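Local coordinates for protein dTDP-4-dehydrorhamnose reductase (Sulfolobus tokodaii, PDB 2GGS) that probably reduces dTDP-4-dehydrorhamnose as an oxidoreductase of the extended short-chain dehydrogenase type, and binds NADPH, at residues Ala80-Val92 with Tyr129-Gln143. Residues are numbered along the deposited sequence; the frame is centred on the assembly and turned at random.
Sequences AYKINAEAVRHIV and YYGLSKLLGETFALQ. With NDP (NADPH dihydro-nicotinamide-adenine-dinucleotide phosphate), chain C.
With CG anti to its carbonyl carbon (chi1 -71°), Phe140 lays its ring against Arg89, whose own CG, anti to the backbone N (chi1 -175°), runs the aliphatic chain across it. Arg89 CB sits over one ring face, 3.8 Å from the centroid, a CH-pi contact; Tyr81 OH meets the ring edge at Phe140 CZ. Phe140 packs as a knob into the hole formed by Ala85, Glu86, Val88 and Arg89, and an alanine here would probably open a gap beside Ala85 and leave the Arg89 CB-CD chain without the ring face it packs on. The reverse knob is Ala85 CB, set among Ser133, Leu136, Gly137 and Phe140. Gly137 lets the axes of the two nearly parallel helix segments approach to 7.0 Å: its CA lies 3.4 Å from Asn84 O, a CA-H...O contact, where a CB would clash. Leu136 CD1 abuts the Tyr81 ring edge. Nearer the cofactor, Asn84 ND2 donates an almost straight bond (171°) to Ser133 OG at 2.9 Å, in its amide plane, while Asn84 OD1 takes Met67 N; both ends of the amide are held. A water joins Asn84 O to Lys134 NZ, which also bonds Ile105 O and NADPH O3D (2.9 Å). Tyr130 OH shares a hydrogen bond with NADPH O2D. This Tyr-X-X-X-Lys helix, packed on helix 77-97 beside the Rossmann sheet, is characteristic of short-chain dehydrogenases/reductases.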
loop_
_atom_site.group_PDB
_atom_site.type_symbol
_atom_site.label_atom_id
_atom_site.label_comp_id
_atom_site.label_asym_id
_atom_site.label_seq_id
_atom_site.Cartn_x
_atom_site.Cartn_y
_atom_site.Cartn_z
ATOM N N ALA A 80 5.985 9.529 -11.453
ATOM C CA ALA A 80 5.660 9.195 -10.015
ATOM C C ALA A 80 4.877 10.317 -9.380
ATOM O O ALA A 80 3.834 10.088 -8.742
ATOM C CB ALA A 80 6.931 8.920 -9.240
ATOM N N TYR A 81 5.332 11.555 -9.570
ATOM C CA TYR A 81 4.590 12.700 -9.046
ATOM C C TYR A 81 3.123 12.781 -9.491
ATOM O O TYR A 81 2.214 13.031 -8.712
ATOM C CB TYR A 81 5.345 14.024 -9.350
ATOM C CG TYR A 81 4.658 15.215 -8.707
ATOM C CD1 TYR A 81 4.916 15.548 -7.368
ATOM C CD2 TYR A 81 3.744 16.004 -9.424
ATOM C CE1 TYR A 81 4.290 16.644 -6.759
ATOM C CE2 TYR A 81 3.117 17.101 -8.821
ATOM C CZ TYR A 81 3.399 17.392 -7.485
ATOM O OH TYR A 81 2.796 18.447 -6.897
ATOM N N LYS A 82 2.871 12.601 -10.772
ATOM C CA LYS A 82 1.548 12.770 -11.275
ATOM C C LYS A 82 0.553 11.798 -10.705
ATOM O O LYS A 82 -0.587 12.185 -10.469
ATOM C CB LYS A 82 1.547 12.582 -12.785
ATOM C CG LYS A 82 2.068 13.814 -13.481
ATOM C CD LYS A 82 1.282 14.037 -14.773
ATOM C CE LYS A 82 2.015 13.474 -15.987
ATOM N NZ LYS A 82 3.079 14.426 -16.461
ATOM N N ILE A 83 0.972 10.552 -10.512
ATOM C CA ILE A 83 0.022 9.537 -10.020
ATOM C C ILE A 83 0.067 9.479 -8.487
ATOM O O ILE A 83 -0.990 9.395 -7.874
ATOM C CB ILE A 83 0.223 8.133 -10.669
ATOM C CG1 ILE A 83 -0.851 7.109 -10.245
ATOM C CG2 ILE A 83 1.642 7.573 -10.389
ATOM C CD1 ILE A 83 -2.296 7.547 -10.367
ATOM N N ASN A 84 1.274 9.529 -7.911
ATOM C CA ASN A 84 1.392 9.331 -6.453
ATOM C C ASN A 84 1.038 10.556 -5.654
ATOM O O ASN A 84 0.648 10.448 -4.464
ATOM C CB ASN A 84 2.811 8.908 -6.108
ATOM C CG ASN A 84 3.108 7.492 -6.505
ATOM O OD1 ASN A 84 2.223 6.719 -6.903
ATOM N ND2 ASN A 84 4.375 7.123 -6.342
ATOM N N ALA A 85 1.145 11.724 -6.289
ATOM C CA ALA A 85 0.858 12.972 -5.597
ATOM C C ALA A 85 -0.272 13.760 -6.274
ATOM O O ALA A 85 -1.352 13.953 -5.706
ATOM C CB ALA A 85 2.128 13.826 -5.446
ATOM N N GLU A 86 -0.063 14.186 -7.525
ATOM C CA GLU A 86 -0.993 15.177 -8.076
ATOM C C GLU A 86 -2.423 14.628 -8.251
ATOM O O GLU A 86 -3.360 15.361 -8.046
ATOM C CB GLU A 86 -0.461 15.721 -9.421
ATOM C CG GLU A 86 -1.092 17.072 -9.781
ATOM C CD GLU A 86 -0.350 17.778 -10.900
ATOM O OE1 GLU A 86 0.524 17.142 -11.532
ATOM O OE2 GLU A 86 -0.669 18.963 -11.128
ATOM N N ALA A 87 -2.577 13.352 -8.603
ATOM C CA ALA A 87 -3.906 12.747 -8.781
ATOM C C ALA A 87 -4.712 12.884 -7.510
ATOM O O ALA A 87 -5.937 13.057 -7.559
ATOM C CB ALA A 87 -3.811 11.274 -9.216
ATOM N N VAL A 88 -4.001 12.799 -6.362
ATOM C CA VAL A 88 -4.670 12.890 -5.061
ATOM C C VAL A 88 -5.343 14.250 -4.906
ATOM O O VAL A 88 -6.437 14.344 -4.334
ATOM C CB VAL A 88 -3.707 12.603 -3.879
ATOM C CG1 VAL A 88 -4.495 12.655 -2.541
ATOM C CG2 VAL A 88 -3.058 11.250 -4.044
ATOM N N ARG A 89 -4.694 15.316 -5.398
ATOM C CA ARG A 89 -5.290 16.643 -5.319
ATOM C C ARG A 89 -6.668 16.642 -6.010
ATOM O O ARG A 89 -7.667 17.230 -5.530
ATOM C CB ARG A 89 -4.380 17.694 -5.949
ATOM C CG ARG A 89 -4.986 19.092 -5.739
ATOM C CD ARG A 89 -4.013 20.217 -6.076
ATOM N NE ARG A 89 -4.080 20.601 -7.479
ATOM C CZ ARG A 89 -4.916 21.501 -7.982
ATOM N NH1 ARG A 89 -5.814 22.111 -7.206
ATOM N NH2 ARG A 89 -4.870 21.764 -9.279
ATOM N N HIS A 90 -6.729 15.959 -7.132
ATOM C CA HIS A 90 -7.946 15.949 -7.913
ATOM C C HIS A 90 -9.011 15.000 -7.354
ATOM O O HIS A 90 -10.185 15.269 -7.435
ATOM C CB HIS A 90 -7.580 15.666 -9.373
ATOM C CG HIS A 90 -6.765 16.762 -9.971
ATOM N ND1 HIS A 90 -7.348 17.913 -10.457
ATOM C CD2 HIS A 90 -5.427 16.925 -10.122
ATOM C CE1 HIS A 90 -6.404 18.725 -10.910
ATOM N NE2 HIS A 90 -5.230 18.164 -10.703
ATOM N N ILE A 91 -8.587 13.891 -6.763
ATOM C CA ILE A 91 -9.508 13.044 -6.048
ATOM C C ILE A 91 -10.170 13.801 -4.884
ATOM O O ILE A 91 -11.374 13.770 -4.722
ATOM C CB ILE A 91 -8.771 11.786 -5.521
ATOM C CG1 ILE A 91 -8.367 10.903 -6.708
ATOM C CG2 ILE A 91 -9.679 11.030 -4.555
ATOM C CD1 ILE A 91 -7.474 9.699 -6.269
ATOM N N VAL A 92 -9.366 14.513 -4.111
ATOM C CA VAL A 92 -9.887 15.320 -2.997
ATOM C C VAL A 92 -10.864 16.414 -3.498
ATOM O O VAL A 92 -11.949 16.575 -2.935
ATOM C CB VAL A 92 -8.753 15.912 -2.172
ATOM C CG1 VAL A 92 -9.286 16.948 -1.186
ATOM C CG2 VAL A 92 -8.032 14.755 -1.436
ATOM N N TYR A 129 12.437 8.654 -3.989
ATOM C CA TYR A 129 11.368 9.418 -4.639
ATOM C C TYR A 129 9.978 8.740 -4.549
ATOM O O TYR A 129 8.955 9.426 -4.553
ATOM C CB TYR A 129 11.727 9.861 -6.076
ATOM C CG TYR A 129 10.794 10.987 -6.438
ATOM C CD1 TYR A 129 10.950 12.246 -5.842
ATOM C CD2 TYR A 129 9.682 10.767 -7.264
ATOM C CE1 TYR A 129 10.032 13.288 -6.097
ATOM C CE2 TYR A 129 8.750 11.815 -7.510
ATOM C CZ TYR A 129 8.957 13.062 -6.929
ATOM O OH TYR A 129 8.034 14.080 -7.125
ATOM N N TYR A 130 9.924 7.417 -4.469
ATOM C CA TYR A 130 8.652 6.771 -4.229
ATOM C C TYR A 130 8.077 7.343 -2.922
ATOM O O TYR A 130 6.932 7.815 -2.889
ATOM C CB TYR A 130 8.821 5.243 -4.118
ATOM C CG TYR A 130 7.601 4.557 -3.566
ATOM C CD1 TYR A 130 6.415 4.484 -4.288
ATOM C CD2 TYR A 130 7.627 3.992 -2.281
ATOM C CE1 TYR A 130 5.287 3.839 -3.769
ATOM C CE2 TYR A 130 6.485 3.365 -1.733
ATOM C CZ TYR A 130 5.330 3.290 -2.477
ATOM O OH TYR A 130 4.217 2.651 -1.983
ATOM N N GLY A 131 8.889 7.312 -1.866
ATOM C CA GLY A 131 8.485 7.877 -0.562
ATOM C C GLY A 131 8.081 9.354 -0.599
ATOM O O GLY A 131 7.061 9.764 -0.025
ATOM N N LEU A 132 8.867 10.163 -1.302
ATOM C CA LEU A 132 8.567 11.600 -1.419
ATOM C C LEU A 132 7.285 11.836 -2.210
ATOM O O LEU A 132 6.424 12.608 -1.778
ATOM C CB LEU A 132 9.752 12.359 -2.056
ATOM C CG LEU A 132 9.454 13.878 -2.121
ATOM C CD1 LEU A 132 9.015 14.490 -0.774
ATOM C CD2 LEU A 132 10.671 14.627 -2.680
ATOM N N SER A 133 7.162 11.214 -3.388
ATOM C CA SER A 133 5.908 11.361 -4.149
ATOM C C SER A 133 4.693 10.951 -3.312
ATOM O O SER A 133 3.674 11.646 -3.321
ATOM C CB SER A 133 5.935 10.621 -5.507
ATOM O OG SER A 133 6.113 9.231 -5.336
ATOM N N LYS A 134 4.809 9.838 -2.566
ATOM C CA LYS A 134 3.744 9.423 -1.688
ATOM C C LYS A 134 3.502 10.430 -0.574
ATOM O O LYS A 134 2.341 10.756 -0.279
ATOM C CB LYS A 134 4.010 8.007 -1.154
ATOM C CG LYS A 134 3.881 6.909 -2.264
ATOM C CD LYS A 134 2.452 6.628 -2.731
ATOM C CE LYS A 134 1.530 6.088 -1.612
ATOM N NZ LYS A 134 0.138 5.851 -2.079
ATOM N N LEU A 135 4.560 10.966 -0.005
ATOM C CA LEU A 135 4.401 11.982 1.060
ATOM C C LEU A 135 3.682 13.213 0.520
ATOM O O LEU A 135 2.832 13.750 1.186
ATOM C CB LEU A 135 5.735 12.397 1.650
ATOM C CG LEU A 135 5.643 13.548 2.654
ATOM C CD1 LEU A 135 4.729 13.171 3.825
ATOM C CD2 LEU A 135 7.071 13.873 3.115
ATOM N N LEU A 136 4.007 13.640 -0.696
ATOM C CA LEU A 136 3.275 14.752 -1.318
ATOM C C LEU A 136 1.796 14.415 -1.523
ATOM O O LEU A 136 0.936 15.233 -1.199
ATOM C CB LEU A 136 3.978 15.219 -2.607
ATOM C CG LEU A 136 5.423 15.695 -2.356
ATOM C CD1 LEU A 136 6.082 16.101 -3.671
ATOM C CD2 LEU A 136 5.594 16.804 -1.291
ATOM N N GLY A 137 1.472 13.197 -1.944
ATOM C CA GLY A 137 0.087 12.753 -1.976
ATOM C C GLY A 137 -0.587 12.806 -0.606
ATOM O O GLY A 137 -1.728 13.239 -0.505
ATOM N N GLU A 138 0.128 12.386 0.442
ATOM C CA GLU A 138 -0.422 12.515 1.806
ATOM C C GLU A 138 -0.795 13.945 2.111
ATOM O O GLU A 138 -1.791 14.230 2.808
ATOM C CB GLU A 138 0.602 12.138 2.892
ATOM C CG GLU A 138 0.865 10.732 3.058
ATOM C CD GLU A 138 1.475 10.444 4.414
ATOM O OE1 GLU A 138 1.787 9.266 4.634
ATOM O OE2 GLU A 138 1.650 11.400 5.227
ATOM N N THR A 139 0.041 14.853 1.640
ATOM C CA THR A 139 -0.120 16.265 1.930
ATOM C C THR A 139 -1.377 16.768 1.237
ATOM O O THR A 139 -2.203 17.474 1.844
ATOM C CB THR A 139 1.151 17.029 1.551
ATOM O OG1 THR A 139 2.277 16.417 2.224
ATOM C CG2 THR A 139 1.064 18.515 1.934
ATOM N N PHE A 140 -1.582 16.376 -0.021
ATOM C CA PHE A 140 -2.846 16.750 -0.662
ATOM C C PHE A 140 -4.062 16.126 0.023
ATOM O O PHE A 140 -5.141 16.721 0.014
ATOM C CB PHE A 140 -2.877 16.311 -2.133
ATOM C CG PHE A 140 -1.963 17.089 -3.052
ATOM C CD1 PHE A 140 -2.051 18.480 -3.187
ATOM C CD2 PHE A 140 -1.024 16.392 -3.831
ATOM C CE1 PHE A 140 -1.216 19.153 -4.121
ATOM C CE2 PHE A 140 -0.166 17.045 -4.779
ATOM C CZ PHE A 140 -0.271 18.440 -4.902
ATOM N N ALA A 141 -3.894 14.917 0.567
ATOM C CA ALA A 141 -4.985 14.129 1.173
ATOM C C ALA A 141 -5.382 14.613 2.572
ATOM O O ALA A 141 -6.468 14.270 3.052
ATOM C CB ALA A 141 -4.628 12.676 1.211
ATOM N N LEU A 142 -4.525 15.423 3.192
ATOM C CA LEU A 142 -4.763 15.918 4.563
ATOM C C LEU A 142 -5.988 16.806 4.604
ATOM O O LEU A 142 -5.953 17.902 4.071
ATOM C CB LEU A 142 -3.532 16.669 5.107
ATOM C CG LEU A 142 -2.466 15.760 5.701
ATOM C CD1 LEU A 142 -1.060 16.411 5.721
ATOM C CD2 LEU A 142 -2.890 15.335 7.114
ATOM N N GLN A 143 -7.068 16.305 5.219
ATOM C CA GLN A 143 -8.331 17.035 5.283
ATOM C C GLN A 143 -8.996 16.738 6.622
ATOM O O GLN A 143 -8.824 15.642 7.168
ATOM C CB GLN A 143 -9.275 16.667 4.116
ATOM C CG GLN A 143 -8.702 16.840 2.704
ATOM C CD GLN A 143 -8.389 18.295 2.346
ATOM O OE1 GLN A 143 -9.067 19.217 2.795
ATOM N NE2 GLN A 143 -7.349 18.502 1.528
HETATM P PA NDP C . -0.049 -2.415 -6.907
HETATM O O1A NDP C . 1.217 -2.081 -7.578
HETATM O O2A NDP C . -0.349 -3.867 -6.872
HETATM O O5B NDP C . -1.279 -1.675 -7.567
HETATM C C5B NDP C . -1.139 -0.368 -8.094
HETATM C C4B NDP C . -2.511 0.014 -8.587
HETATM O O4B NDP C . -2.450 1.384 -8.993
HETATM C C3B NDP C . -2.997 -0.841 -9.746
HETATM O O3B NDP C . -4.359 -1.116 -9.554
HETATM C C2B NDP C . -2.809 0.116 -10.930
HETATM O O2B NDP C . -3.759 -0.193 -11.904
HETATM C C1B NDP C . -3.113 1.442 -10.247
HETATM N N9A NDP C . -2.585 2.570 -11.021
HETATM C C8A NDP C . -1.278 2.906 -11.202
HETATM N N7A NDP C . -1.227 4.005 -12.008
HETATM C C5A NDP C . -2.489 4.341 -12.324
HETATM C C6A NDP C . -3.027 5.359 -13.121
HETATM N N6A NDP C . -2.205 6.178 -13.836
HETATM N N1A NDP C . -4.389 5.391 -13.249
HETATM C C2A NDP C . -5.246 4.495 -12.622
HETATM N N3A NDP C . -4.707 3.491 -11.855
HETATM C C4A NDP C . -3.362 3.428 -11.726
HETATM O O3 NDP C . 0.097 -1.697 -5.461
HETATM P PN NDP C . -0.397 -2.278 -4.029
HETATM O O1N NDP C . -1.721 -2.858 -4.052
HETATM O O2N NDP C . 0.779 -3.059 -3.581
HETATM O O5D NDP C . -0.374 -0.917 -3.187
HETATM C C5D NDP C . -1.593 -0.309 -2.771
HETATM C C4D NDP C . -1.341 1.009 -2.050
HETATM O O4D NDP C . -0.549 0.745 -0.915
HETATM C C3D NDP C . -0.583 2.049 -2.871
HETATM O O3D NDP C . -1.090 3.278 -2.425
HETATM C C2D NDP C . 0.851 1.890 -2.427
HETATM O O2D NDP C . 1.576 3.088 -2.646
HETATM C C1D NDP C . 0.617 1.572 -0.929
HETATM N N1N NDP C . 1.767 0.857 -0.364
HETATM C C2N NDP C . 2.245 -0.227 -1.049
HETATM C C3N NDP C . 3.197 -1.073 -0.499
HETATM C C7N NDP C . 3.675 -2.242 -1.298
HETATM O O7N NDP C . 4.800 -2.958 -0.845
HETATM N N7N NDP C . 3.046 -2.578 -2.423
HETATM C C4N NDP C . 3.754 -0.810 0.888
HETATM C C5N NDP C . 3.196 0.425 1.554
HETATM C C6N NDP C . 2.221 1.187 0.898
HETATM P P2B NDP C . -3.368 -1.029 -13.283
HETATM O O1X NDP C . -4.693 -1.490 -13.739
HETATM O O2X NDP C . -2.425 -2.130 -12.931
HETATM O O3X NDP C . -2.672 -0.084 -14.295
HETATM O O HOH W 1 -0.564 8.016 -3.772
#